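Local atomic coordinates of scarecrow-like protein 3 (Arabidopsis thaliana, PDB entry 6KPB), a protein that probably acts as a transcription factor in plant development, and binds zinc finger proteins of the IDD family such as JACKDAW. Residues R137-F140 with I145-V148; D376-K381 with K391-L396; L341-M346 with A429-V434. All coordinates share one frame; numbering follows the deposited sequence.

Contacts 1 and 2 are neighbours, with centres 13 Å apart, and they touch directly through packing of side chains: F139 CB lies 3.7 Å from L396 CD1, and L138 CB lies 3.7 Å from V392 CG2. Helix 129-142 of contact 1 thus leans on helix 387-406 of contact 2. Contact 3 stands apart, between strands 345-351 and 431-434 of the sheet, its centre about 25 Å from that of contact 1 and about 35 Å from that of contact 2; contacts 2 and 3 lie on opposite sides of the chain's centre. Strand 345-351 of contact 3 leads on to helix 360-381 of contact 2, where D376 hydrogen-bonds a polar side chain of the bound peptide.

Contact 1: residues R137-F140 with I145-V148; sequences RLFF and ILKV
The ring of F140 takes the end of K147 over one face, CE standing 4.1 Å above the ring plane and displaced toward the rim, while L146 CB approaches the same ring obliquely at 3.8 Å from F140 CD1. The ring of F139 is likewise met obliquely, by L146 CD1 at 3.8 Å from F139 CD2 and by I145 CB at 4.0 Å from F139 CZ. They join two consecutive helices of the GRAS domain, 129-142 and 145-160, across a short connection within the predicted VHIID region. L146 fits between the two aromatic side chains, its CB turned to F140 and its branched end to F139. Both phenylalanines place CG anti to the backbone N (chi1 -179° for F139 and 174° for F140), which carries the rings forward to the second helix although their CB atoms do not point at it. The two rings have different surroundings: F139 is buried, and it also meets Y475 of strand 472-482 and the ring of F143, whereas F140 and K147 remain partly exposed. Across the F140 ring the lysine runs at about a right angle, its CG 3.9 Å from F140 CE1. The bend at the last torsion of K147, chi4 -89°, brings NZ to 3.9 Å from F140 CE2, above the plane but beyond the rim of the ring.

Contact 2: residues D376-K381 with K391-L396; sequences DCLETK and KVEKML
L378 and E393 approach each other from opposite directions, one from each of two successive helices, and their side chains provide most of the contact. L378 begins with a CB directed at the other helix, and this atom already lies 4.1 Å from E393 OE2. At the next step CG stands anti to the carbonyl carbon (chi1 -68°), which carries the branch out toward the second helix and lets CD1 do the touching. That methyl rests against the aliphatic part of the glutamate, 3.6 Å from E393 CG, and is also 3.7 Å from E393 OE2, so it lies alongside the whole length from CG to the carboxylate. CD1 of L378 also reaches V392 CG1, more loosely, at 4.4 Å. The opposing E393 chain is extended beyond CG, which carries its carboxylate past the leucine methyl toward helix 360-381.

The buried E393 carboxylate is held by two arginines: OE2 forms a salt bridge with R389 NE, and OE1 one with R95 NE. R389 also pairs through NH1 with E379 OE2, so it stands between two acidic groups whose OE2 atoms, E379 and E393, are 6.2 Å apart; its positive charge probably offsets their mutual repulsion.

This helical hairpin joins helix 360-381 to helix 387-406 in the predicted PFYRE region. F143 packs on both L378 and V392, while helix 129-142 sets H134 against K391, helix 92-109 supplies Y99 against E393, and W469 of strand 464-469 lies against C377 on the far helix of the pair.

Contact 3: residues L341-M346 with A429-V434; sequences LSPKVM and AGFGNV
The backbones of M346 and F431 both run as strand but do not pair, their CA atoms being 8.7 Å apart, and the gap is bridged by side chains that point at each other. M346 sets its terminal methyl over one face of the F431 ring: CE lies 3.8 Å from the ring centroid and only 6° off the normal, a CH-pi contact over the centre, with every ring carbon at a similar distance. The sulfur is set back, SD being 4.7 Å from the centroid and oblique, which makes this a Met-aromatic contact led by the methyl. M346 keeps an extended chain until its last torsion, and the turn there (chi3 67°) lays CE on the ring. At the edge of the same ring, near its plane, P343 CG comes to 4.3 Å from F431 CE1.

Both strands belong to the mixed sheet of the GRAS domain, and each pairs antiparallel with strand 472-482, which lies between them: M346 is hydrogen-bonded through its backbone to W480, and G432 to R481. The methionine and phenylalanine therefore meet across that intervening strand, on the face where I338 of helix 330-340 packs against both. With an alanine at F431, the methionine methyl is likely to lose the aromatic face it rests on and a gap to open beside P343. Ahead of the ring, helix 419-428 ends in a Schellman motif at G430, whose positive phi of 103° would press a CB against the carbonyl O of A429. The rings of W339 and F431 also meet edge-to-face.

Contact 1: residues R137-F140 with I145-V148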
ATOM      1  N   ARG A 137      -4.227 -13.093 -13.803  1.00 67.76           N
ATOM      2  CA  ARG A 137      -3.554 -13.824 -14.871  1.00 72.87           C
ATOM      3  C   ARG A 137      -2.706 -14.953 -14.301  1.00 80.53           C
ATOM      4  O   ARG A 137      -2.665 -16.055 -14.861  1.00 76.42           O
ATOM      5  CB  ARG A 137      -2.700 -12.864 -15.703  1.00 74.11           C
ATOM      6  CG  ARG A 137      -2.335 -13.372 -17.094  1.00 94.10           C
ATOM      7  CD  ARG A 137      -1.055 -14.201 -17.090  1.00124.70           C
ATOM      8  NE  ARG A 137       0.149 -13.377 -17.021  1.00141.11           N
ATOM      9  CZ  ARG A 137       1.377 -13.858 -16.852  1.00141.94           C
ATOM     10  NH1 ARG A 137       1.572 -15.164 -16.724  1.00139.74           N
ATOM     11  NH2 ARG A 137       2.414 -13.033 -16.804  1.00138.35           N
ATOM     12  N   LEU A 138      -2.030 -14.699 -13.175  1.00 86.48           N
ATOM     13  CA  LEU A 138      -1.200 -15.729 -12.558  1.00 86.15           C
ATOM     14  C   LEU A 138      -2.040 -16.907 -12.079  1.00 78.68           C
ATOM     15  O   LEU A 138      -1.665 -18.068 -12.282  1.00 75.25           O
ATOM     16  CB  LEU A 138      -0.399 -15.134 -11.400  1.00 85.91           C
ATOM     17  CG  LEU A 138       0.716 -14.155 -11.773  1.00 85.97           C
ATOM     18  CD1 LEU A 138       1.305 -13.513 -10.528  1.00 80.21           C
ATOM     19  CD2 LEU A 138       1.797 -14.862 -12.578  1.00 76.50           C
ATOM     20  N   PHE A 139      -3.177 -16.631 -11.434  1.00 71.29           N
ATOM     21  CA  PHE A 139      -4.072 -17.709 -11.024  1.00 75.15           C
ATOM     22  C   PHE A 139      -4.527 -18.525 -12.226  1.00 67.61           C
ATOM     23  O   PHE A 139      -4.546 -19.761 -12.180  1.00 65.81           O
ATOM     24  CB  PHE A 139      -5.274 -17.132 -10.274  1.00 68.39           C
ATOM     25  CG  PHE A 139      -6.250 -18.172  -9.791  1.00 70.30           C
ATOM     26  CD1 PHE A 139      -5.868 -19.119  -8.855  1.00 69.85           C
ATOM     27  CD2 PHE A 139      -7.554 -18.187 -10.258  1.00 74.39           C
ATOM     28  CE1 PHE A 139      -6.766 -20.073  -8.405  1.00 74.14           C
ATOM     29  CE2 PHE A 139      -8.459 -19.138  -9.810  1.00 71.45           C
ATOM     30  CZ  PHE A 139      -8.063 -20.082  -8.883  1.00 72.62           C
ATOM     31  N   PHE A 140      -4.871 -17.846 -13.322  1.00 78.37           N
ATOM     32  CA  PHE A 140      -5.299 -18.535 -14.533  1.00 73.65           C
ATOM     33  C   PHE A 140      -4.202 -19.431 -15.095  1.00 73.86           C
ATOM     34  O   PHE A 140      -4.497 -20.486 -15.666  1.00 82.70           O
ATOM     35  CB  PHE A 140      -5.737 -17.506 -15.577  1.00 67.91           C
ATOM     36  CG  PHE A 140      -6.062 -18.095 -16.919  1.00 75.81           C
ATOM     37  CD1 PHE A 140      -7.315 -18.631 -17.170  1.00 79.19           C
ATOM     38  CD2 PHE A 140      -5.120 -18.103 -17.935  1.00 80.38           C
ATOM     39  CE1 PHE A 140      -7.619 -19.171 -18.405  1.00 70.81           C
ATOM     40  CE2 PHE A 140      -5.418 -18.641 -19.174  1.00 85.85           C
ATOM     41  CZ  PHE A 140      -6.669 -19.175 -19.409  1.00 79.10           C
ATOM     42  N   ILE A 145      -7.667 -24.395 -12.498  1.00 73.62           N
ATOM     43  CA  ILE A 145      -9.059 -24.270 -12.075  1.00 64.96           C
ATOM     44  C   ILE A 145      -9.889 -23.596 -13.158  1.00 72.22           C
ATOM     45  O   ILE A 145     -10.925 -24.116 -13.589  1.00 73.41           O
ATOM     46  CB  ILE A 145      -9.148 -23.498 -10.747  1.00 72.67           C
ATOM     47  CG1 ILE A 145      -8.268 -24.151  -9.677  1.00 83.54           C
ATOM     48  CG2 ILE A 145     -10.594 -23.391 -10.299  1.00 73.29           C
ATOM     49  CD1 ILE A 145      -8.599 -25.596  -9.401  1.00 86.46           C
ATOM     50  N   LEU A 146      -9.445 -22.424 -13.615  1.00 67.90           N
ATOM     51  CA  LEU A 146     -10.245 -21.642 -14.550  1.00 63.10           C
ATOM     52  C   LEU A 146     -10.288 -22.288 -15.931  1.00 73.79           C
ATOM     53  O   LEU A 146     -11.321 -22.240 -16.608  1.00 76.21           O
ATOM     54  CB  LEU A 146      -9.701 -20.216 -14.635  1.00 60.03           C
ATOM     55  CG  LEU A 146     -10.004 -19.338 -13.420  1.00 69.86           C
ATOM     56  CD1 LEU A 146      -9.370 -17.967 -13.575  1.00 73.43           C
ATOM     57  CD2 LEU A 146     -11.507 -19.211 -13.232  1.00 72.43           C
ATOM     58  N   LYS A 147      -9.180 -22.893 -16.366  1.00 70.63           N
ATOM     59  CA  LYS A 147      -9.168 -23.560 -17.664  1.00 68.04           C
ATOM     60  C   LYS A 147     -10.178 -24.701 -17.706  1.00 71.37           C
ATOM     61  O   LYS A 147     -10.883 -24.878 -18.707  1.00 74.85           O
ATOM     62  CB  LYS A 147      -7.765 -24.080 -17.978  1.00 61.38           C
ATOM     63  CG  LYS A 147      -6.723 -22.999 -18.230  1.00 81.79           C
ATOM     64  CD  LYS A 147      -5.324 -23.603 -18.245  1.00 81.00           C
ATOM     65  CE  LYS A 147      -4.238 -22.541 -18.369  1.00 89.09           C
ATOM     66  NZ  LYS A 147      -3.914 -22.229 -19.788  1.00 88.46           N
ATOM     67  N   VAL A 148     -10.262 -25.485 -16.630  1.00 71.05           N
ATOM     68  CA  VAL A 148     -11.247 -26.561 -16.565  1.00 76.24           C
ATOM     69  C   VAL A 148     -12.657 -25.984 -16.530  1.00 78.96           C
ATOM     70  O   VAL A 148     -13.551 -26.441 -17.253  1.00 70.11           O
ATOM     71  CB  VAL A 148     -10.977 -27.466 -15.349  1.00 72.71           C
ATOM     72  CG1 VAL A 148     -12.142 -28.423 -15.131  1.00 68.46           C
ATOM     73  CG2 VAL A 148      -9.681 -28.238 -15.537  1.00 63.51           C
TER

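Contact 2: residues D376-K381 with K391-L396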
ATOM      1  N   ASP A 376      -0.204 -26.171  -0.927  1.00100.06           N
ATOM      2  CA  ASP A 376       0.637 -27.336  -1.174  1.00 95.31           C
ATOM      3  C   ASP A 376       0.975 -27.467  -2.655  1.00 98.50           C
ATOM      4  O   ASP A 376       2.099 -27.846  -3.005  1.00 97.62           O
ATOM      5  CB  ASP A 376      -0.055 -28.601  -0.661  1.00105.23           C
ATOM      6  CG  ASP A 376       0.922 -29.713  -0.332  1.00127.12           C
ATOM      7  OD1 ASP A 376       1.890 -29.914  -1.093  1.00134.21           O
ATOM      8  OD2 ASP A 376       0.717 -30.394   0.696  1.00137.72           O
ATOM      9  N   CYS A 377       0.018 -27.160  -3.538  1.00 83.33           N
ATOM     10  CA  CYS A 377       0.287 -27.191  -4.973  1.00 93.57           C
ATOM     11  C   CYS A 377       1.483 -26.316  -5.321  1.00 86.77           C
ATOM     12  O   CYS A 377       2.427 -26.763  -5.982  1.00 99.56           O
ATOM     13  CB  CYS A 377      -0.942 -26.727  -5.761  1.00 84.73           C
ATOM     14  SG  CYS A 377      -2.536 -27.279  -5.134  1.00126.08           S
ATOM     15  N   LEU A 378       1.457 -25.059  -4.874  1.00 71.58           N
ATOM     16  CA  LEU A 378       2.537 -24.132  -5.193  1.00 79.80           C
ATOM     17  C   LEU A 378       3.870 -24.621  -4.646  1.00 84.76           C
ATOM     18  O   LEU A 378       4.915 -24.432  -5.277  1.00 93.25           O
ATOM     19  CB  LEU A 378       2.208 -22.744  -4.646  1.00 83.77           C
ATOM     20  CG  LEU A 378       1.032 -22.047  -5.329  1.00 77.95           C
ATOM     21  CD1 LEU A 378       0.613 -20.806  -4.563  1.00 78.44           C
ATOM     22  CD2 LEU A 378       1.399 -21.694  -6.760  1.00 79.80           C
ATOM     23  N   GLU A 379       3.853 -25.263  -3.474  1.00 88.94           N
ATOM     24  CA  GLU A 379       5.098 -25.737  -2.878  1.00 85.42           C
ATOM     25  C   GLU A 379       5.725 -26.850  -3.709  1.00 84.85           C
ATOM     26  O   GLU A 379       6.950 -26.898  -3.866  1.00 78.24           O
ATOM     27  CB  GLU A 379       4.847 -26.210  -1.446  1.00 88.23           C
ATOM     28  CG  GLU A 379       6.069 -26.794  -0.749  1.00 88.00           C
ATOM     29  CD  GLU A 379       7.187 -25.782  -0.565  1.00 95.80           C
ATOM     30  OE1 GLU A 379       8.360 -26.202  -0.474  1.00 97.84           O
ATOM     31  OE2 GLU A 379       6.895 -24.569  -0.508  1.00100.13           O
ATOM     32  N   THR A 380       4.905 -27.746  -4.259  1.00 83.19           N
ATOM     33  CA  THR A 380       5.430 -28.854  -5.046  1.00 91.07           C
ATOM     34  C   THR A 380       5.781 -28.462  -6.475  1.00 92.85           C
ATOM     35  O   THR A 380       6.335 -29.293  -7.204  1.00106.47           O
ATOM     36  CB  THR A 380       4.423 -30.009  -5.084  1.00 87.41           C
ATOM     37  OG1 THR A 380       3.299 -29.640  -5.892  1.00 97.36           O
ATOM     38  CG2 THR A 380       3.945 -30.349  -3.683  1.00 87.25           C
ATOM     39  N   LYS A 381       5.485 -27.233  -6.894  1.00 95.26           N
ATOM     40  CA  LYS A 381       5.609 -26.882  -8.303  1.00 87.61           C
ATOM     41  C   LYS A 381       6.453 -25.635  -8.537  1.00 87.86           C
ATOM     42  O   LYS A 381       7.159 -25.543  -9.547  1.00 95.22           O
ATOM     43  CB  LYS A 381       4.220 -26.684  -8.913  1.00 76.75           C
ATOM     44  CG  LYS A 381       3.333 -27.918  -8.855  1.00 79.67           C
ATOM     45  CD  LYS A 381       1.915 -27.596  -9.306  1.00 77.70           C
ATOM     46  CE  LYS A 381       1.012 -28.817  -9.207  1.00 82.55           C
ATOM     47  NZ  LYS A 381       1.414 -29.891 -10.156  1.00 85.00           N
ATOM     48  N   LYS A 391       2.679 -13.371  -4.775  1.00 69.54           N
ATOM     49  CA  LYS A 391       1.544 -12.537  -5.166  1.00 73.47           C
ATOM     50  C   LYS A 391       0.233 -13.307  -5.059  1.00 77.68           C
ATOM     51  O   LYS A 391      -0.750 -12.810  -4.498  1.00 83.26           O
ATOM     52  CB  LYS A 391       1.732 -12.014  -6.590  1.00 78.60           C
ATOM     53  CG  LYS A 391       2.703 -10.858  -6.724  1.00 98.67           C
ATOM     54  CD  LYS A 391       2.267  -9.923  -7.844  1.00105.08           C
ATOM     55  CE  LYS A 391       3.450  -9.193  -8.455  1.00109.05           C
ATOM     56  NZ  LYS A 391       4.352 -10.134  -9.173  1.00115.34           N
ATOM     57  N   VAL A 392       0.202 -14.528  -5.598  1.00 71.71           N
ATOM     58  CA  VAL A 392      -1.008 -15.344  -5.520  1.00 74.89           C
ATOM     59  C   VAL A 392      -1.327 -15.678  -4.069  1.00 81.83           C
ATOM     60  O   VAL A 392      -2.475 -15.556  -3.621  1.00 80.92           O
ATOM     61  CB  VAL A 392      -0.851 -16.615  -6.374  1.00 78.39           C
ATOM     62  CG1 VAL A 392      -1.980 -17.594  -6.089  1.00 74.83           C
ATOM     63  CG2 VAL A 392      -0.812 -16.257  -7.853  1.00 78.22           C
ATOM     64  N   GLU A 393      -0.311 -16.090  -3.307  1.00 80.37           N
ATOM     65  CA  GLU A 393      -0.538 -16.485  -1.921  1.00 80.56           C
ATOM     66  C   GLU A 393      -1.041 -15.317  -1.081  1.00 78.96           C
ATOM     67  O   GLU A 393      -1.882 -15.500  -0.195  1.00 89.80           O
ATOM     68  CB  GLU A 393       0.745 -17.070  -1.329  1.00 78.48           C
ATOM     69  CG  GLU A 393       1.071 -18.467  -1.837  1.00 80.84           C
ATOM     70  CD  GLU A 393       2.464 -18.924  -1.448  1.00 94.28           C
ATOM     71  OE1 GLU A 393       3.279 -18.071  -1.033  1.00 95.14           O
ATOM     72  OE2 GLU A 393       2.746 -20.136  -1.559  1.00 93.70           O
ATOM     73  N   LYS A 394      -0.552 -14.107  -1.353  1.00 82.43           N
ATOM     74  CA  LYS A 394      -0.957 -12.936  -0.578  1.00 85.63           C
ATOM     75  C   LYS A 394      -2.224 -12.286  -1.128  1.00 79.09           C
ATOM     76  O   LYS A 394      -3.227 -12.167  -0.417  1.00 82.06           O
ATOM     77  CB  LYS A 394       0.147 -11.925  -0.546  1.00 87.60           C
ATOM     78  CG  LYS A 394      -0.355 -10.530  -0.358  1.00 88.68           C
ATOM     79  CD  LYS A 394       0.487  -9.743   0.600  1.00 92.48           C
ATOM     80  CE  LYS A 394      -0.399  -9.063   1.615  1.00102.25           C
ATOM     81  NZ  LYS A 394       0.243  -7.862   2.177  1.00113.81           N
ATOM     82  N   MET A 395      -2.189 -11.847  -2.390  1.00 79.38           N
ATOM     83  CA  MET A 395      -3.269 -11.023  -2.922  1.00 79.23           C
ATOM     84  C   MET A 395      -4.560 -11.800  -3.144  1.00 82.73           C
ATOM     85  O   MET A 395      -5.627 -11.184  -3.224  1.00 92.06           O
ATOM     86  CB  MET A 395      -2.834 -10.361  -4.230  1.00 83.88           C
ATOM     87  CG  MET A 395      -1.640  -9.435  -4.087  1.00 91.01           C
ATOM     88  SD  MET A 395      -1.345  -8.431  -5.554  1.00107.49           S
ATOM     89  CE  MET A 395       0.066  -7.467  -5.010  1.00120.96           C
ATOM     90  N   LEU A 396      -4.496 -13.127  -3.244  1.00 84.49           N
ATOM     91  CA  LEU A 396      -5.683 -13.944  -3.475  1.00 75.60           C
ATOM     92  C   LEU A 396      -6.038 -14.759  -2.236  1.00 77.98           C
ATOM     93  O   LEU A 396      -7.019 -14.447  -1.556  1.00 83.68           O
ATOM     94  CB  LEU A 396      -5.482 -14.850  -4.691  1.00 76.91           C
ATOM     95  CG  LEU A 396      -5.455 -14.135  -6.043  1.00 91.73           C
ATOM     96  CD1 LEU A 396      -5.318 -15.132  -7.183  1.00 99.71           C
ATOM     97  CD2 LEU A 396      -6.699 -13.278  -6.221  1.00 98.74           C
TER

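Contact 3: residues L341-M346 with A429-V434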
ATOM      1  N   LEU A 341     -35.187 -14.233 -16.101  1.00109.76           N
ATOM      2  CA  LEU A 341     -34.605 -13.937 -17.405  1.00109.24           C
ATOM      3  C   LEU A 341     -34.719 -15.104 -18.379  1.00105.90           C
ATOM      4  O   LEU A 341     -34.388 -14.939 -19.555  1.00106.39           O
ATOM      5  CB  LEU A 341     -33.138 -13.536 -17.248  1.00107.62           C
ATOM      6  CG  LEU A 341     -32.873 -12.236 -16.486  1.00117.63           C
ATOM      7  CD1 LEU A 341     -31.441 -11.767 -16.702  1.00118.96           C
ATOM      8  CD2 LEU A 341     -33.865 -11.157 -16.895  1.00117.42           C
ATOM      9  N   SER A 342     -35.184 -16.262 -17.912  1.00 97.14           N
ATOM     10  CA  SER A 342     -35.316 -17.471 -18.714  1.00 99.11           C
ATOM     11  C   SER A 342     -34.031 -17.834 -19.467  1.00 99.08           C
ATOM     12  O   SER A 342     -34.038 -17.939 -20.696  1.00100.50           O
ATOM     13  CB  SER A 342     -36.474 -17.335 -19.696  1.00118.74           C
ATOM     14  OG  SER A 342     -36.156 -16.417 -20.722  1.00135.40           O
ATOM     15  N   PRO A 343     -32.915 -18.040 -18.766  1.00 90.30           N
ATOM     16  CA  PRO A 343     -31.708 -18.486 -19.469  1.00 91.84           C
ATOM     17  C   PRO A 343     -31.855 -19.927 -19.927  1.00 92.89           C
ATOM     18  O   PRO A 343     -32.488 -20.749 -19.262  1.00 94.32           O
ATOM     19  CB  PRO A 343     -30.608 -18.340 -18.414  1.00 92.88           C
ATOM     20  CG  PRO A 343     -31.315 -18.522 -17.125  1.00 92.30           C
ATOM     21  CD  PRO A 343     -32.663 -17.876 -17.324  1.00 83.08           C
ATOM     22  N   LYS A 344     -31.264 -20.226 -21.084  1.00 90.58           N
ATOM     23  CA  LYS A 344     -31.281 -21.600 -21.569  1.00 87.12           C
ATOM     24  C   LYS A 344     -30.326 -22.479 -20.774  1.00 88.13           C
ATOM     25  O   LYS A 344     -30.545 -23.690 -20.667  1.00 88.95           O
ATOM     26  CB  LYS A 344     -30.939 -21.639 -23.058  1.00 91.70           C
ATOM     27  CG  LYS A 344     -31.910 -22.466 -23.881  1.00 98.75           C
ATOM     28  CD  LYS A 344     -31.541 -22.457 -25.351  1.00 96.34           C
ATOM     29  CE  LYS A 344     -32.323 -23.513 -26.106  1.00101.51           C
ATOM     30  NZ  LYS A 344     -32.011 -23.500 -27.559  1.00105.25           N
ATOM     31  N   VAL A 345     -29.276 -21.890 -20.208  1.00 84.49           N
ATOM     32  CA  VAL A 345     -28.373 -22.609 -19.318  1.00 79.79           C
ATOM     33  C   VAL A 345     -27.708 -21.600 -18.391  1.00 85.43           C
ATOM     34  O   VAL A 345     -27.389 -20.478 -18.795  1.00 83.98           O
ATOM     35  CB  VAL A 345     -27.326 -23.434 -20.104  1.00 91.05           C
ATOM     36  CG1 VAL A 345     -26.334 -22.527 -20.828  1.00 79.08           C
ATOM     37  CG2 VAL A 345     -26.598 -24.399 -19.178  1.00 84.68           C
ATOM     38  N   MET A 346     -27.529 -21.995 -17.134  1.00 84.51           N
ATOM     39  CA  MET A 346     -26.713 -21.254 -16.185  1.00 83.15           C
ATOM     40  C   MET A 346     -25.588 -22.159 -15.713  1.00 76.77           C
ATOM     41  O   MET A 346     -25.838 -23.282 -15.263  1.00 82.93           O
ATOM     42  CB  MET A 346     -27.531 -20.763 -14.987  1.00 89.91           C
ATOM     43  CG  MET A 346     -26.688 -20.051 -13.937  1.00 84.80           C
ATOM     44  SD  MET A 346     -27.655 -19.362 -12.581  1.00 89.62           S
ATOM     45  CE  MET A 346     -28.252 -20.853 -11.788  1.00 93.69           C
ATOM     46  N   ALA A 429     -34.644 -22.660  -6.353  1.00103.50           N
ATOM     47  CA  ALA A 429     -34.929 -21.420  -7.062  1.00 99.45           C
ATOM     48  C   ALA A 429     -35.606 -21.649  -8.406  1.00 95.70           C
ATOM     49  O   ALA A 429     -35.881 -20.674  -9.113  1.00110.28           O
ATOM     50  CB  ALA A 429     -33.639 -20.619  -7.261  1.00 99.15           C
ATOM     51  N   GLY A 430     -35.874 -22.897  -8.773  1.00 95.47           N
ATOM     52  CA  GLY A 430     -36.554 -23.207 -10.013  1.00 89.45           C
ATOM     53  C   GLY A 430     -35.673 -23.711 -11.131  1.00 92.90           C
ATOM     54  O   GLY A 430     -36.129 -23.758 -12.279  1.00100.47           O
ATOM     55  N   PHE A 431     -34.432 -24.088 -10.842  1.00 82.76           N
ATOM     56  CA  PHE A 431     -33.514 -24.580 -11.855  1.00 82.40           C
ATOM     57  C   PHE A 431     -33.414 -26.099 -11.791  1.00 93.64           C
ATOM     58  O   PHE A 431     -33.485 -26.694 -10.711  1.00 90.02           O
ATOM     59  CB  PHE A 431     -32.124 -23.962 -11.684  1.00 84.52           C
ATOM     60  CG  PHE A 431     -32.080 -22.483 -11.945  1.00 93.58           C
ATOM     61  CD1 PHE A 431     -31.848 -21.999 -13.221  1.00 85.68           C
ATOM     62  CD2 PHE A 431     -32.265 -21.577 -10.913  1.00 97.74           C
ATOM     63  CE1 PHE A 431     -31.804 -20.640 -13.465  1.00 91.16           C
ATOM     64  CE2 PHE A 431     -32.223 -20.216 -11.151  1.00 97.33           C
ATOM     65  CZ  PHE A 431     -31.992 -19.747 -12.429  1.00 93.77           C
ATOM     66  N   GLY A 432     -33.258 -26.718 -12.955  1.00 98.74           N
ATOM     67  CA  GLY A 432     -33.022 -28.151 -13.060  1.00 91.21           C
ATOM     68  C   GLY A 432     -31.590 -28.400 -13.499  1.00 99.86           C
ATOM     69  O   GLY A 432     -31.065 -27.692 -14.363  1.00 97.55           O
ATOM     70  N   ASN A 433     -30.965 -29.412 -12.903  1.00 94.31           N
ATOM     71  CA  ASN A 433     -29.571 -29.700 -13.206  1.00 94.02           C
ATOM     72  C   ASN A 433     -29.425 -30.273 -14.608  1.00 94.36           C
ATOM     73  O   ASN A 433     -30.197 -31.138 -15.031  1.00 99.75           O
ATOM     74  CB  ASN A 433     -28.988 -30.669 -12.181  1.00 88.45           C
ATOM     75  CG  ASN A 433     -27.556 -31.061 -12.501  1.00 95.85           C
ATOM     76  OD1 ASN A 433     -27.260 -32.230 -12.744  1.00106.68           O
ATOM     77  ND2 ASN A 433     -26.664 -30.079 -12.516  1.00 92.14           N
ATOM     78  N   VAL A 434     -28.430 -29.777 -15.334  1.00 89.10           N
ATOM     79  CA  VAL A 434     -28.067 -30.295 -16.645  1.00 86.56           C
ATOM     80  C   VAL A 434     -26.707 -30.977 -16.501  1.00 87.56           C
ATOM     81  O   VAL A 434     -25.685 -30.290 -16.351  1.00 83.77           O
ATOM     82  CB  VAL A 434     -28.028 -29.189 -17.707  1.00 90.13           C
ATOM     83  CG1 VAL A 434     -27.735 -29.776 -19.082  1.00 84.13           C
ATOM     84  CG2 VAL A 434     -29.343 -28.433 -17.724  1.00 93.67           C
TER